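Local coordinates for mandelate racemase/muconate lactonizing protein (Paenibacillus sp., PDB 3QPE) that binds D-galacturonic acid beside a magnesium ion and is probably an enolase-superfamily enzyme acting on sugar acids, at residues A[129-134]-A[166-171]; A[201-206]-A[226-231]; A[258-263]-A[279-284]. All coordinates share one frame; numbering follows the deposited sequence.

Contact 1: A[129-134]-A[166-171]; sequences PCYDTS and HFKIKV. With DGU (D-galacturonic acid), chain G.
Lys168 NZ reaches back to the neighbouring strand and gives a hydrogen bond to Tyr131 OH (2.7 Å). Along the way, its aliphatic part leans obliquely on the tyrosine ring, CB lying 3.6 Å from Tyr131 CE1. CG of Lys168 starts opposite the backbone N (chi1 -176°), and a bend at chi3 of 89° then turns the amine to the phenol and the ligand. The same NZ is bonded to the carboxylate oxygen O6B of D-galacturonic acid (3.0 Å) and forms salt bridges with Glu233 and Glu336. The amine is thus tied into a web of oxygens and its position is tightly set. At the opposite end of the contact, the imidazole of His166 turns its edge to Cys130, Cys130 O lying in the ring plane, 3.4 Å from His166 CD2, while its ND1 takes a hydrogen bond from Lys203 N. Between these ends, Asp132 N bonds to His166 O and Asp132 O accepts from Lys168 N in an almost straight bond (179°). This is parallel pairing of two strands joined through helix 145-161, a beta-alpha-beta unit of the TIM-barrel domain. Lys168 and Lys170 form the Lys-x-Lys pair known from mandelate racemase relatives. Lys170 NZ stands 3.1 Å from C5 of the ligand, the carbon next to its carboxylate, a placement consistent with a proton-transfer role. A water links Thr133 OG1 (2.7 Å), Lys170 NZ and ligand O6A, and Glu336 is a further partner of that hydroxyl. Asp132 OD1 accepts from Ser134 N, closing an Asx turn.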
loop_
_atom_site.group_PDB
_atom_site.type_symbol
_atom_site.label_atom_id
_atom_site.label_comp_id
_atom_site.label_asym_id
_atom_site.label_seq_id
_atom_site.Cartn_x
_atom_site.Cartn_y
_atom_site.Cartn_z
ATOM N N PRO A 129 6.991 1.189 28.582
ATOM C CA PRO A 129 7.126 -0.202 28.170
ATOM C C PRO A 129 7.943 -0.295 26.885
ATOM O O PRO A 129 7.843 0.570 25.995
ATOM C CB PRO A 129 5.672 -0.639 27.945
ATOM C CG PRO A 129 4.886 0.224 28.893
ATOM C CD PRO A 129 5.584 1.569 28.795
ATOM N N CYS A 130 8.795 -1.310 26.819
ATOM C CA CYS A 130 9.543 -1.586 25.607
ATOM C C CYS A 130 9.540 -3.070 25.286
ATOM O O CYS A 130 9.200 -3.892 26.133
ATOM C CB CYS A 130 10.975 -1.069 25.729
ATOM S SG CYS A 130 12.007 -1.934 26.933
ATOM N N TYR A 131 9.953 -3.412 24.071
ATOM C CA TYR A 131 10.065 -4.812 23.685
ATOM C C TYR A 131 11.284 -5.073 22.805
ATOM O O TYR A 131 11.785 -4.175 22.108
ATOM C CB TYR A 131 8.785 -5.288 22.988
ATOM C CG TYR A 131 8.555 -4.724 21.607
ATOM C CD1 TYR A 131 9.212 -5.245 20.499
ATOM C CD2 TYR A 131 7.649 -3.686 21.402
ATOM C CE1 TYR A 131 8.994 -4.726 19.229
ATOM C CE2 TYR A 131 7.426 -3.169 20.134
ATOM C CZ TYR A 131 8.095 -3.678 19.062
ATOM O OH TYR A 131 7.855 -3.178 17.805
ATOM N N ASP A 132 11.757 -6.313 22.842
ATOM C CA ASP A 132 12.922 -6.696 22.076
ATOM C C ASP A 132 12.520 -7.051 20.652
ATOM O O ASP A 132 11.778 -8.009 20.426
ATOM C CB ASP A 132 13.605 -7.870 22.770
ATOM C CG ASP A 132 14.891 -8.286 22.100
ATOM O OD1 ASP A 132 15.231 -7.766 21.017
ATOM O OD2 ASP A 132 15.548 -9.177 22.672
ATOM N N THR A 133 13.014 -6.275 19.691
ATOM C CA THR A 133 12.588 -6.418 18.302
ATOM C C THR A 133 13.598 -7.222 17.472
ATOM O O THR A 133 13.416 -7.417 16.272
ATOM C CB THR A 133 12.317 -5.029 17.649
ATOM O OG1 THR A 133 11.510 -5.182 16.470
ATOM C CG2 THR A 133 13.634 -4.319 17.283
ATOM N N SER A 134 14.638 -7.734 18.122
ATOM C CA SER A 134 15.807 -8.252 17.390
ATOM C C SER A 134 15.761 -9.742 17.000
ATOM O O SER A 134 16.764 -10.289 16.545
ATOM C CB SER A 134 17.094 -7.998 18.192
ATOM O OG SER A 134 17.094 -8.782 19.382
ATOM N N HIS A 166 9.527 -8.493 27.023
ATOM C CA HIS A 166 8.595 -8.674 25.922
ATOM C C HIS A 166 9.379 -8.758 24.625
ATOM O O HIS A 166 10.380 -8.058 24.453
ATOM C CB HIS A 166 7.619 -7.492 25.886
ATOM C CG HIS A 166 7.083 -7.120 27.233
ATOM N ND1 HIS A 166 6.188 -7.911 27.920
ATOM C CD2 HIS A 166 7.338 -6.059 28.034
ATOM C CE1 HIS A 166 5.902 -7.345 29.080
ATOM N NE2 HIS A 166 6.593 -6.223 29.176
ATOM N N PHE A 167 8.907 -9.595 23.706
ATOM C CA PHE A 167 9.671 -9.947 22.518
ATOM C C PHE A 167 8.827 -9.956 21.249
ATOM O O PHE A 167 7.725 -10.500 21.233
ATOM C CB PHE A 167 10.317 -11.333 22.721
ATOM C CG PHE A 167 11.122 -11.426 23.979
ATOM C CD1 PHE A 167 10.510 -11.731 25.186
ATOM C CD2 PHE A 167 12.492 -11.164 23.965
ATOM C CE1 PHE A 167 11.244 -11.793 26.358
ATOM C CE2 PHE A 167 13.229 -11.221 25.130
ATOM C CZ PHE A 167 12.605 -11.539 26.335
ATOM N N LYS A 168 9.358 -9.382 20.174
ATOM C CA LYS A 168 8.701 -9.479 18.879
ATOM C C LYS A 168 9.471 -10.402 17.957
ATOM O O LYS A 168 10.657 -10.204 17.690
ATOM C CB LYS A 168 8.512 -8.104 18.228
ATOM C CG LYS A 168 7.728 -8.173 16.919
ATOM C CD LYS A 168 7.207 -6.803 16.498
ATOM C CE LYS A 168 8.199 -6.046 15.628
ATOM N NZ LYS A 168 7.693 -4.619 15.485
ATOM N N ILE A 169 8.784 -11.417 17.463
ATOM C CA ILE A 169 9.429 -12.494 16.740
ATOM C C ILE A 169 9.099 -12.427 15.252
ATOM O O ILE A 169 7.931 -12.383 14.876
ATOM C CB ILE A 169 8.909 -13.837 17.285
ATOM C CG1 ILE A 169 8.981 -13.857 18.814
ATOM C CG2 ILE A 169 9.628 -14.995 16.638
ATOM C CD1 ILE A 169 8.524 -15.173 19.425
ATOM N N LYS A 170 10.113 -12.418 14.399
ATOM C CA LYS A 170 9.871 -12.478 12.965
ATOM C C LYS A 170 9.348 -13.859 12.583
ATOM O O LYS A 170 9.945 -14.861 12.956
ATOM C CB LYS A 170 11.163 -12.192 12.209
ATOM C CG LYS A 170 11.675 -10.778 12.410
ATOM C CD LYS A 170 10.727 -9.760 11.747
ATOM C CE LYS A 170 11.328 -8.346 11.737
ATOM N NZ LYS A 170 10.488 -7.394 12.530
ATOM N N VAL A 171 8.228 -13.900 11.861
ATOM C CA VAL A 171 7.691 -15.142 11.317
ATOM C C VAL A 171 7.514 -14.955 9.816
ATOM O O VAL A 171 7.856 -13.897 9.278
ATOM C CB VAL A 171 6.370 -15.516 11.979
ATOM C CG1 VAL A 171 6.582 -15.700 13.469
ATOM C CG2 VAL A 171 5.313 -14.396 11.741
HETATM O O1 DGU G . 13.729 -2.016 7.543
HETATM O O2 DGU G . 13.308 -4.775 7.133
HETATM O O5 DGU G . 9.180 -4.793 10.105
HETATM O O6B DGU G . 8.625 -4.054 12.739
HETATM C C1 DGU G . 13.018 -2.682 8.305
HETATM C C2 DGU G . 13.161 -4.215 8.447
HETATM C C3 DGU G . 11.957 -4.870 9.155
HETATM C C4 DGU G . 11.520 -4.156 10.458
HETATM C C5 DGU G . 10.231 -4.718 11.081
HETATM C C6 DGU G . 9.816 -3.954 12.358
HETATM O O3 DGU G . 12.273 -6.233 9.467
HETATM O O4 DGU G . 11.281 -2.777 10.181
HETATM O O6A DGU G . 10.716 -3.295 12.924
HETATM O O HOH W 1 10.957 -5.860 27.023
HETATM O O HOH W 2 12.380 -5.515 13.942
HETATM O O HOH W 3 10.948 -8.487 15.506
#

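Contact 2: A[201-206]-A[226-231]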
loop_
_atom_site.group_PDB
_atom_site.type_symbol
_atom_site.label_atom_id
_atom_site.label_comp_id
_atom_site.label_asym_id
_atom_site.label_seq_id
_atom_site.Cartn_x
_atom_site.Cartn_y
_atom_site.Cartn_z
ATOM N N ALA A 201 4.439 -13.642 32.013
ATOM C CA ALA A 201 4.374 -12.196 32.120
ATOM C C ALA A 201 4.864 -11.592 30.802
ATOM O O ALA A 201 4.612 -10.425 30.519
ATOM C CB ALA A 201 5.218 -11.701 33.284
ATOM N N GLY A 202 5.541 -12.409 29.995
ATOM C CA GLY A 202 6.134 -11.954 28.746
ATOM C C GLY A 202 5.146 -11.783 27.602
ATOM O O GLY A 202 4.507 -12.745 27.175
ATOM N N LYS A 203 5.023 -10.560 27.089
ATOM C CA LYS A 203 4.142 -10.327 25.951
ATOM C C LYS A 203 4.853 -10.679 24.670
ATOM O O LYS A 203 5.965 -10.208 24.423
ATOM C CB LYS A 203 3.652 -8.885 25.921
ATOM C CG LYS A 203 2.701 -8.580 27.044
ATOM C CD LYS A 203 2.201 -7.147 26.968
ATOM C CE LYS A 203 1.265 -6.844 28.128
ATOM N NZ LYS A 203 1.987 -6.881 29.432
ATOM N N ILE A 204 4.222 -11.533 23.865
ATOM C CA ILE A 204 4.840 -12.020 22.635
ATOM C C ILE A 204 4.167 -11.414 21.417
ATOM O O ILE A 204 2.954 -11.498 21.267
ATOM C CB ILE A 204 4.714 -13.556 22.512
ATOM C CG1 ILE A 204 5.368 -14.245 23.710
ATOM C CG2 ILE A 204 5.321 -14.027 21.192
ATOM C CD1 ILE A 204 6.837 -13.903 23.878
ATOM N N MET A 205 4.947 -10.825 20.522
ATOM C CA MET A 205 4.350 -10.286 19.318
ATOM C C MET A 205 4.975 -10.991 18.127
ATOM O O MET A 205 6.145 -11.363 18.165
ATOM C CB MET A 205 4.538 -8.766 19.291
ATOM C CG MET A 205 3.912 -8.109 20.530
ATOM S SD MET A 205 4.677 -6.623 21.185
ATOM C CE MET A 205 6.007 -7.350 22.151
ATOM N N ILE A 206 4.201 -11.210 17.075
ATOM C CA ILE A 206 4.767 -11.802 15.883
ATOM C C ILE A 206 4.599 -10.890 14.683
ATOM O O ILE A 206 3.602 -10.162 14.577
ATOM C CB ILE A 206 4.200 -13.208 15.607
ATOM C CG1 ILE A 206 2.672 -13.148 15.479
ATOM C CG2 ILE A 206 4.592 -14.155 16.730
ATOM C CD1 ILE A 206 2.016 -14.509 15.168
ATOM N N ASP A 226 -2.306 -21.051 23.121
ATOM C CA ASP A 226 -1.882 -21.038 24.518
ATOM C C ASP A 226 -0.756 -20.038 24.820
ATOM O O ASP A 226 -0.483 -19.730 25.982
ATOM C CB ASP A 226 -1.509 -22.447 24.984
ATOM C CG ASP A 226 -0.790 -23.248 23.914
ATOM O OD1 ASP A 226 -0.253 -22.641 22.958
ATOM O OD2 ASP A 226 -0.754 -24.492 24.032
ATOM N N VAL A 227 -0.124 -19.525 23.769
ATOM C CA VAL A 227 0.963 -18.555 23.910
ATOM C C VAL A 227 0.405 -17.159 24.161
ATOM O O VAL A 227 -0.675 -16.838 23.684
ATOM C CB VAL A 227 1.821 -18.504 22.643
ATOM C CG1 VAL A 227 2.809 -17.338 22.717
ATOM C CG2 VAL A 227 2.542 -19.807 22.452
ATOM N N ASN A 228 1.136 -16.335 24.908
ATOM C CA ASN A 228 0.660 -14.994 25.258
ATOM C C ASN A 228 0.842 -14.029 24.089
ATOM O O ASN A 228 1.682 -13.118 24.145
ATOM C CB ASN A 228 1.383 -14.468 26.507
ATOM C CG ASN A 228 0.757 -13.188 27.060
ATOM O OD1 ASN A 228 -0.408 -12.891 26.798
ATOM N ND2 ASN A 228 1.532 -12.429 27.835
ATOM N N LEU A 229 0.067 -14.241 23.027
ATOM C CA LEU A 229 0.174 -13.422 21.823
ATOM C C LEU A 229 -0.521 -12.110 22.070
ATOM O O LEU A 229 -1.730 -12.075 22.296
ATOM C CB LEU A 229 -0.471 -14.127 20.641
ATOM C CG LEU A 229 0.435 -14.519 19.480
ATOM C CD1 LEU A 229 1.725 -15.201 19.953
ATOM C CD2 LEU A 229 -0.330 -15.405 18.520
ATOM N N TYR A 230 0.257 -11.029 22.045
ATOM C CA TYR A 230 -0.258 -9.696 22.332
ATOM C C TYR A 230 -0.719 -9.020 21.043
ATOM O O TYR A 230 -1.822 -8.464 20.986
ATOM C CB TYR A 230 0.813 -8.850 23.029
ATOM C CG TYR A 230 0.316 -7.490 23.445
ATOM C CD1 TYR A 230 -0.562 -7.354 24.505
ATOM C CD2 TYR A 230 0.721 -6.345 22.777
ATOM C CE1 TYR A 230 -1.036 -6.118 24.893
ATOM C CE2 TYR A 230 0.252 -5.094 23.158
ATOM C CZ TYR A 230 -0.621 -4.993 24.221
ATOM O OH TYR A 230 -1.103 -3.765 24.623
ATOM N N TRP A 231 0.110 -9.085 20.007
ATOM C CA TRP A 231 -0.319 -8.615 18.692
ATOM C C TRP A 231 0.250 -9.352 17.479
ATOM O O TRP A 231 1.305 -9.990 17.534
ATOM C CB TRP A 231 -0.205 -7.083 18.557
ATOM C CG TRP A 231 1.152 -6.495 18.179
ATOM C CD1 TRP A 231 2.026 -6.946 17.229
ATOM C CD2 TRP A 231 1.745 -5.315 18.733
ATOM N NE1 TRP A 231 3.128 -6.123 17.169
ATOM C CE2 TRP A 231 2.981 -5.118 18.086
ATOM C CE3 TRP A 231 1.346 -4.405 19.717
ATOM C CZ2 TRP A 231 3.826 -4.049 18.394
ATOM C CZ3 TRP A 231 2.186 -3.342 20.020
ATOM C CH2 TRP A 231 3.411 -3.176 19.360
#
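Met205 lies flat on the indole of Trp231: CG sits 3.8 Å from the centroid of the five-membered ring, almost exactly on its normal, and SD rests 3.8 Å above the centre of the six-membered ring, a Met-aromatic contact. CG of Trp231 occupies the position between backbone N and carbonyl carbon (chi1 84°), which swings the indole beneath the methionine; its NE1 is tied to Glu233, limiting rotation. On the other sheet face, Ile204 CG2 meets Leu229 CD1 at 4.0 Å and its CG1 touches Val227 CG1, filling the buried layer between the strands and helix 180-198. Toward solvent the packing thins. Lys203 lays CD over one face of the Tyr230 ring, 4.0 Å from its centroid, a CH-pi contact, while the phenol bonds to Glu333. Asn228 ND2 gives a bent bond (143°) to Gly202 O, approaching from above the carbonyl plane rather than along a lone pair. Backbone bonds of the parallel pairing join the two strands: Ile204 N to Asn228 O, and Tyr230 N to Ile204 O at 2.8 Å. These strands and helix 214-223 form a beta-alpha-beta unit of the barrel. The chemistry thus divides: on the inner side sulfur and methylene groups on an indole give a contact probably governed by dispersion and shape, whereas the solvent side relies on one bent amide bond and a lysine chain whose charged end need not be buried.

Contact 3: A[258-263]-A[279-284]. With MG (magnesium ion), chain F; MG (magnesium ion), chain E; DGU (D-galacturonic acid), chain G.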
loop_
_atom_site.group_PDB
_atom_site.type_symbol
_atom_site.label_atom_id
_atom_site.label_comp_id
_atom_site.label_asym_id
_atom_site.label_seq_id
_atom_site.Cartn_x
_atom_site.Cartn_y
_atom_site.Cartn_z
ATOM N N LEU A 258 -4.307 -8.406 19.221
ATOM C CA LEU A 258 -4.468 -7.149 18.509
ATOM C C LEU A 258 -3.887 -7.243 17.108
ATOM O O LEU A 258 -2.944 -7.995 16.863
ATOM C CB LEU A 258 -3.761 -6.027 19.265
ATOM C CG LEU A 258 -4.254 -5.791 20.685
ATOM C CD1 LEU A 258 -3.287 -4.882 21.429
ATOM C CD2 LEU A 258 -5.657 -5.202 20.645
ATOM N N ILE A 259 -4.454 -6.475 16.191
ATOM C CA ILE A 259 -3.925 -6.372 14.838
ATOM C C ILE A 259 -3.086 -5.100 14.717
ATOM O O ILE A 259 -3.589 -3.995 14.932
ATOM C CB ILE A 259 -5.075 -6.334 13.815
ATOM C CG1 ILE A 259 -5.888 -7.627 13.908
ATOM C CG2 ILE A 259 -4.533 -6.150 12.410
ATOM C CD1 ILE A 259 -5.049 -8.850 13.743
ATOM N N ALA A 260 -1.808 -5.261 14.383
ATOM C CA ALA A 260 -0.899 -4.125 14.245
ATOM C C ALA A 260 -0.445 -3.977 12.791
ATOM O O ALA A 260 -0.188 -4.963 12.106
ATOM C CB ALA A 260 0.314 -4.321 15.159
ATOM N N ASP A 261 -0.329 -2.743 12.320
ATOM C CA ASP A 261 0.065 -2.497 10.939
ATOM C C ASP A 261 0.427 -1.015 10.747
ATOM O O ASP A 261 0.232 -0.233 11.650
ATOM C CB ASP A 261 -1.049 -2.936 9.989
ATOM C CG ASP A 261 -0.504 -3.517 8.703
ATOM O OD1 ASP A 261 0.537 -3.013 8.242
ATOM O OD2 ASP A 261 -1.091 -4.480 8.166
ATOM N N GLY A 262 0.997 -0.657 9.598
ATOM C CA GLY A 262 1.205 0.746 9.266
ATOM C C GLY A 262 2.610 1.174 8.863
ATOM O O GLY A 262 2.798 2.292 8.402
ATOM N N GLU A 263 3.610 0.312 9.036
ATOM C CA GLU A 263 4.974 0.697 8.630
ATOM C C GLU A 263 5.130 0.764 7.103
ATOM O O GLU A 263 4.320 0.199 6.353
ATOM C CB GLU A 263 6.026 -0.255 9.234
ATOM C CG GLU A 263 6.132 -1.580 8.515
ATOM C CD GLU A 263 7.064 -2.546 9.229
ATOM O OE1 GLU A 263 8.029 -3.031 8.596
ATOM O OE2 GLU A 263 6.827 -2.795 10.431
ATOM N N VAL A 279 -8.246 -2.766 12.477
ATOM C CA VAL A 279 -6.830 -2.708 12.861
ATOM C C VAL A 279 -6.731 -1.961 14.194
ATOM O O VAL A 279 -7.373 -0.928 14.366
ATOM C CB VAL A 279 -5.994 -1.981 11.792
ATOM C CG1 VAL A 279 -4.561 -1.792 12.260
ATOM C CG2 VAL A 279 -6.020 -2.734 10.469
ATOM N N ASP A 280 -5.957 -2.485 15.141
ATOM C CA ASP A 280 -5.941 -1.928 16.500
ATOM C C ASP A 280 -4.729 -1.040 16.800
ATOM O O ASP A 280 -4.850 -0.003 17.479
ATOM C CB ASP A 280 -5.990 -3.060 17.523
ATOM C CG ASP A 280 -7.081 -4.063 17.218
ATOM O OD1 ASP A 280 -8.272 -3.678 17.275
ATOM O OD2 ASP A 280 -6.745 -5.228 16.931
ATOM N N VAL A 281 -3.568 -1.446 16.291
ATOM C CA VAL A 281 -2.312 -0.748 16.585
ATOM C C VAL A 281 -1.699 -0.164 15.302
ATOM O O VAL A 281 -1.509 -0.875 14.320
ATOM C CB VAL A 281 -1.322 -1.704 17.303
ATOM C CG1 VAL A 281 -0.024 -0.991 17.643
ATOM C CG2 VAL A 281 -1.954 -2.242 18.577
ATOM N N LEU A 282 -1.433 1.131 15.324
ATOM C CA LEU A 282 -0.883 1.854 14.183
ATOM C C LEU A 282 0.614 2.071 14.355
ATOM O O LEU A 282 1.060 2.525 15.408
ATOM C CB LEU A 282 -1.561 3.224 14.022
ATOM C CG LEU A 282 -2.965 3.250 13.425
ATOM C CD1 LEU A 282 -2.947 2.521 12.100
ATOM C CD2 LEU A 282 -3.937 2.620 14.390
ATOM N N GLN A 283 1.377 1.804 13.297
ATOM C CA GLN A 283 2.831 1.674 13.431
ATOM C C GLN A 283 3.686 2.542 12.482
ATOM O O GLN A 283 4.793 2.144 12.085
ATOM C CB GLN A 283 3.205 0.190 13.282
ATOM C CG GLN A 283 2.548 -0.679 14.331
ATOM C CD GLN A 283 3.015 -2.121 14.260
ATOM O OE1 GLN A 283 2.900 -2.772 13.223
ATOM N NE2 GLN A 283 3.532 -2.629 15.369
ATOM N N TYR A 284 3.199 3.738 12.149
ATOM C CA TYR A 284 3.994 4.682 11.365
ATOM C C TYR A 284 5.342 4.932 12.037
ATOM O O TYR A 284 5.438 5.001 13.265
ATOM C CB TYR A 284 3.238 5.999 11.157
ATOM C CG TYR A 284 1.899 5.760 10.489
ATOM C CD1 TYR A 284 1.808 5.613 9.110
ATOM C CD2 TYR A 284 0.742 5.627 11.240
ATOM C CE1 TYR A 284 0.600 5.364 8.492
ATOM C CE2 TYR A 284 -0.485 5.373 10.625
ATOM C CZ TYR A 284 -0.546 5.248 9.253
ATOM O OH TYR A 284 -1.755 4.994 8.635
HETATM MG MG MG F . 1.432 -3.119 6.256
HETATM MG MG MG E . 7.131 -4.804 11.299
HETATM O O1 DGU G . 13.729 -2.016 7.543
HETATM O O2 DGU G . 13.308 -4.775 7.133
HETATM O O5 DGU G . 9.180 -4.793 10.105
HETATM O O6B DGU G . 8.625 -4.054 12.739
HETATM C C1 DGU G . 13.018 -2.682 8.305
HETATM C C2 DGU G . 13.161 -4.215 8.447
HETATM C C3 DGU G . 11.957 -4.870 9.155
HETATM C C4 DGU G . 11.520 -4.156 10.458
HETATM C C5 DGU G . 10.231 -4.718 11.081
HETATM C C6 DGU G . 9.816 -3.954 12.358
HETATM O O3 DGU G . 12.273 -6.233 9.467
HETATM O O4 DGU G . 11.281 -2.777 10.181
HETATM O O6A DGU G . 10.716 -3.295 12.924
HETATM O O HOH W 4 1.730 -0.943 6.386
HETATM O O HOH W 5 3.886 -2.392 10.798
HETATM O O HOH W 6 6.197 -5.635 9.498
HETATM O O HOH W 7 2.224 -3.184 4.103
HETATM O O HOH W 8 0.718 -5.187 6.097
#
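Gly262 O approaches the Tyr284 ring obliquely, 3.5 Å from CD1. The amide of Gln283 has Ala260 CB over one face, 3.6 Å from its CD, and its NE2 is hydrogen-bonded to Glu233. At the far end, the carboxylate of Asp280 uses the anti lone pair of OD2 to take a nearly straight bond (173°) from Ile259 N, 2.7 Å long. CG of Asp280 lies opposite its own carbonyl carbon (chi1 -49°), which sends the carboxylate across to the other strand; there OD2 also forms a salt bridge with Lys247. Replacing Asp280 by an alanine would probably leave Ile259 N-H without its acceptor and Lys247 without its charge partner. Ile259 O takes two donors, Val281 N at 2.9 Å and Asp280 N, the latter in the carbonyl plane. Asp261 N then bonds to Val281 O, continuing the parallel pairing. Beyond it the chain turns through Gly262, whose backbone angles and closeness to Gln283 N call for glycine. This strand end carries metal ligands: Asp261 OD1 binds one magnesium ion at 2.2 Å, with Glu234 and Glu238, while its OD2 is hydrogen-bonded to Tyr243 OH. Glu263 OE2 binds the other at 2.2 Å, together with Asp207, Glu233 and D-galacturonic acid O5 and O6B, the metal site expected of the enolase superfamily. Helix 240-253 packs on Ile259 and Val279, helix 270-275 on Leu282 and Tyr284, and strand 229-233 flanks 258-261 on the side away from 281-282.

The three contacts follow one another round the barrel sheet, each a parallel strand pair. Contacts 1 and 2 have centres about 10 Å apart and meet directly, Ile169 N lying 2.7 Å from Met205 O in a probable hydrogen bond. Contact 2 passes on to contact 3 through Tyr230 O and Leu258 N, 3.0 Å apart and probably bonded, with the Trp231 indole packed against Ala260 and Gln283. Contacts 1 and 3 do not touch, their nearest atoms being about 5 Å apart, yet both reach D-galacturonic acid: one brings the lysines, the other a magnesium-bound carboxylate. Contact 2 stands back, its Trp231 side chain about 7 Å from the ligand.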